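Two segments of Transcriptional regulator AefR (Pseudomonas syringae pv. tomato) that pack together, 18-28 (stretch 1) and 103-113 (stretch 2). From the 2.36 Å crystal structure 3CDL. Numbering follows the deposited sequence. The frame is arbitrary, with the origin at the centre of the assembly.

Stretch 1, residues 18-28: AIAEFGDRGFE
Stretch 2, residues 103-113: LDLARVVVGAT

No hydrogen bond or salt bridge joins these two stretches; the contact is built from a few apolar side chains, and its closest pair is a methyl against a backbone carbonyl, Val 108 CG1 lying 3.4 Å from Ile 19 O. Ile 19 O accepts the helical hydrogen bond from Gly 23 N at 2.8 Å, and the methyl, which cannot donate, packs against it by van der Waals contact.

Stretch 1 enters already helical at Ala 18, and stretch 2 is helical throughout, continuing at both ends. The axes run in broadly the same direction, crossing at +48° with a closest approach of 9.5 Å. Three CA pairs set the register: Ile 19 with Leu 105 at 6.2 Å, Gly 23 with Val 108 at 5.8 Å, and Phe 27 with Ala 112 at 6.0 Å. The Gly 23 to Val 108 pair is the closest of the three.

Ile 19 (chi1 m, chi2 t) and Val 108 (chi1 -26°, between wells) have the most area covered by the other stretch, both pointing toward the partner. Ile 19 CG2 meets Val 108 CG1 at 3.8 Å, while Ile 19 CD1 reaches Leu 105 CB at 3.9 Å. Phe 22 (m, chi2 146°) starts toward stretch 2, with its CB 4.2 Å from Val 108 CB, but its ring leads away, leaving Val 108 CG2 at the ring edge.

Beyond the helix, Gly 26 takes phi/psi 104/164, where a CB would jam against the preceding carbonyl. The chain then presents Phe 27 (t, chi2 82°), whose CB packs 3.9 Å from Ala 112 CB.

Charges pair within each stretch: Arg 107 NH2 bridges to Asp 104 OD1 at 2.6 Å, and Arg 25 NE makes a weak hydrogen bond, also a salt bridge, to Glu 21 OE2 at 3.3 Å. The rule is compact: apolar contacts join the segments, while ionic pairs stay local.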

# COMPACT_ATOMS: atom_id res chain seq x y z
N ALA B 18 22.60 -2.84 -5.81
CA ALA B 18 21.96 -1.59 -5.41
C ALA B 18 20.76 -1.87 -4.50
O ALA B 18 20.56 -1.18 -3.49
CB ALA B 18 21.54 -0.78 -6.64
N ILE B 19 20.00 -2.90 -4.85
CA ILE B 19 18.82 -3.29 -4.11
C ILE B 19 19.23 -3.74 -2.71
O ILE B 19 18.70 -3.25 -1.70
CB ILE B 19 18.07 -4.40 -4.87
CG1 ILE B 19 17.48 -3.82 -6.16
CG2 ILE B 19 17.01 -5.08 -3.98
CD1 ILE B 19 16.66 -4.78 -6.95
N ALA B 20 20.20 -4.65 -2.68
CA ALA B 20 20.76 -5.20 -1.46
C ALA B 20 21.30 -4.11 -0.56
O ALA B 20 20.91 -4.02 0.61
CB ALA B 20 21.85 -6.17 -1.81
N GLU B 21 22.17 -3.26 -1.10
CA GLU B 21 22.76 -2.17 -0.33
C GLU B 21 21.72 -1.16 0.14
O GLU B 21 21.77 -0.76 1.30
CB GLU B 21 23.90 -1.47 -1.08
CG GLU B 21 25.24 -2.22 -1.12
CD GLU B 21 25.92 -2.44 0.25
OE1 GLU B 21 26.70 -3.42 0.38
OE2 GLU B 21 25.68 -1.66 1.19
N PHE B 22 20.80 -0.74 -0.74
CA PHE B 22 19.75 0.21 -0.35
C PHE B 22 18.83 -0.44 0.67
O PHE B 22 18.18 0.24 1.47
CB PHE B 22 18.90 0.67 -1.54
CG PHE B 22 19.64 1.44 -2.58
CD1 PHE B 22 19.28 1.33 -3.92
CD2 PHE B 22 20.68 2.29 -2.25
CE1 PHE B 22 19.97 2.04 -4.91
CE2 PHE B 22 21.38 3.01 -3.24
CZ PHE B 22 21.02 2.88 -4.57
N GLY B 23 18.75 -1.77 0.62
CA GLY B 23 17.98 -2.50 1.59
C GLY B 23 18.72 -2.53 2.91
O GLY B 23 18.12 -2.54 3.97
N ASP B 24 20.05 -2.53 2.83
CA ASP B 24 20.87 -2.67 4.03
C ASP B 24 21.06 -1.34 4.72
O ASP B 24 20.65 -1.16 5.86
CB ASP B 24 22.22 -3.32 3.69
CG ASP B 24 22.09 -4.77 3.22
OD1 ASP B 24 20.95 -5.28 3.21
OD2 ASP B 24 23.12 -5.39 2.87
N ARG B 25 21.70 -0.41 4.00
CA ARG B 25 22.11 0.86 4.57
C ARG B 25 20.98 1.89 4.49
O ARG B 25 20.90 2.81 5.30
CB ARG B 25 23.35 1.41 3.84
CG ARG B 25 24.43 0.39 3.50
CD ARG B 25 25.42 0.19 4.65
NE ARG B 25 26.54 -0.66 4.24
CZ ARG B 25 27.70 -0.75 4.90
NH1 ARG B 25 27.93 -0.05 6.02
NH2 ARG B 25 28.66 -1.55 4.42
N GLY B 26 20.10 1.72 3.51
CA GLY B 26 19.16 2.77 3.15
C GLY B 26 19.66 3.42 1.87
O GLY B 26 20.82 3.25 1.51
N PHE B 27 18.79 4.15 1.20
CA PHE B 27 19.10 4.72 -0.10
C PHE B 27 20.15 5.85 -0.09
O PHE B 27 21.16 5.77 -0.79
CB PHE B 27 17.82 5.17 -0.82
CG PHE B 27 18.08 5.80 -2.15
CD1 PHE B 27 18.28 5.00 -3.28
CD2 PHE B 27 18.18 7.18 -2.27
CE1 PHE B 27 18.56 5.57 -4.52
CE2 PHE B 27 18.46 7.75 -3.49
CZ PHE B 27 18.65 6.95 -4.63
N GLU B 28 19.88 6.91 0.68
CA GLU B 28 20.69 8.15 0.65
C GLU B 28 22.08 8.01 1.24
O GLU B 28 23.01 8.63 0.74
CB GLU B 28 19.95 9.34 1.29
CG GLU B 28 19.16 10.26 0.29
CD GLU B 28 20.06 11.26 -0.50
OE1 GLU B 28 21.16 10.89 -0.96
OE2 GLU B 28 19.65 12.44 -0.66
N LEU B 103 9.45 -8.25 -5.36
CA LEU B 103 9.07 -7.72 -4.06
C LEU B 103 10.20 -6.93 -3.43
O LEU B 103 9.97 -5.87 -2.85
CB LEU B 103 8.57 -8.81 -3.12
CG LEU B 103 7.17 -9.31 -3.51
CD1 LEU B 103 6.85 -10.57 -2.75
CD2 LEU B 103 6.03 -8.24 -3.35
N ASP B 104 11.41 -7.45 -3.55
CA ASP B 104 12.61 -6.77 -3.08
C ASP B 104 12.81 -5.38 -3.67
O ASP B 104 13.02 -4.43 -2.94
CB ASP B 104 13.84 -7.64 -3.32
CG ASP B 104 13.89 -8.81 -2.37
OD1 ASP B 104 12.95 -8.93 -1.56
OD2 ASP B 104 14.86 -9.62 -2.43
N LEU B 105 12.76 -5.27 -4.99
CA LEU B 105 12.87 -4.00 -5.67
C LEU B 105 11.77 -3.06 -5.18
O LEU B 105 12.03 -1.91 -4.80
CB LEU B 105 12.77 -4.21 -7.17
CG LEU B 105 12.36 -3.03 -8.08
CD1 LEU B 105 13.58 -2.40 -8.64
CD2 LEU B 105 11.51 -3.53 -9.19
N ALA B 106 10.53 -3.56 -5.20
CA ALA B 106 9.39 -2.83 -4.73
C ALA B 106 9.65 -2.24 -3.34
O ALA B 106 9.40 -1.05 -3.11
CB ALA B 106 8.19 -3.73 -4.70
N ARG B 107 10.14 -3.09 -2.43
CA ARG B 107 10.45 -2.66 -1.07
C ARG B 107 11.45 -1.51 -1.04
O ARG B 107 11.17 -0.43 -0.49
CB ARG B 107 11.00 -3.82 -0.26
CG ARG B 107 10.01 -4.42 0.70
CD ARG B 107 10.62 -5.60 1.45
NE ARG B 107 10.96 -6.70 0.52
CZ ARG B 107 10.29 -7.84 0.43
NH1 ARG B 107 9.24 -8.06 1.22
NH2 ARG B 107 10.66 -8.78 -0.44
N VAL B 108 12.62 -1.71 -1.65
CA VAL B 108 13.58 -0.61 -1.68
C VAL B 108 13.04 0.66 -2.37
O VAL B 108 13.35 1.74 -1.92
CB VAL B 108 15.08 -1.01 -2.06
CG1 VAL B 108 15.37 -2.45 -1.70
CG2 VAL B 108 15.41 -0.75 -3.49
N VAL B 109 12.20 0.53 -3.41
CA VAL B 109 11.70 1.72 -4.12
C VAL B 109 10.67 2.51 -3.31
O VAL B 109 10.77 3.74 -3.17
CB VAL B 109 11.17 1.42 -5.56
CG1 VAL B 109 10.60 2.66 -6.21
CG2 VAL B 109 12.28 0.90 -6.43
N VAL B 110 9.67 1.80 -2.79
CA VAL B 110 8.77 2.33 -1.80
C VAL B 110 9.51 2.89 -0.59
O VAL B 110 9.21 3.99 -0.12
CB VAL B 110 7.76 1.27 -1.34
CG1 VAL B 110 6.83 1.85 -0.25
CG2 VAL B 110 6.96 0.77 -2.53
N GLY B 111 10.48 2.14 -0.10
CA GLY B 111 11.30 2.61 1.02
C GLY B 111 12.04 3.88 0.68
O GLY B 111 12.24 4.75 1.54
N ALA B 112 12.46 4.01 -0.57
CA ALA B 112 13.20 5.18 -0.97
C ALA B 112 12.28 6.36 -1.24
O ALA B 112 12.72 7.50 -1.19
CB ALA B 112 14.13 4.87 -2.18
N THR B 113 11.01 6.13 -1.55
CA THR B 113 10.17 7.31 -1.84
C THR B 113 9.33 7.79 -0.68
O THR B 113 9.01 8.97 -0.62
CB THR B 113 9.33 7.21 -3.18
OG1 THR B 113 8.02 6.70 -2.92
CG2 THR B 113 9.99 6.32 -4.19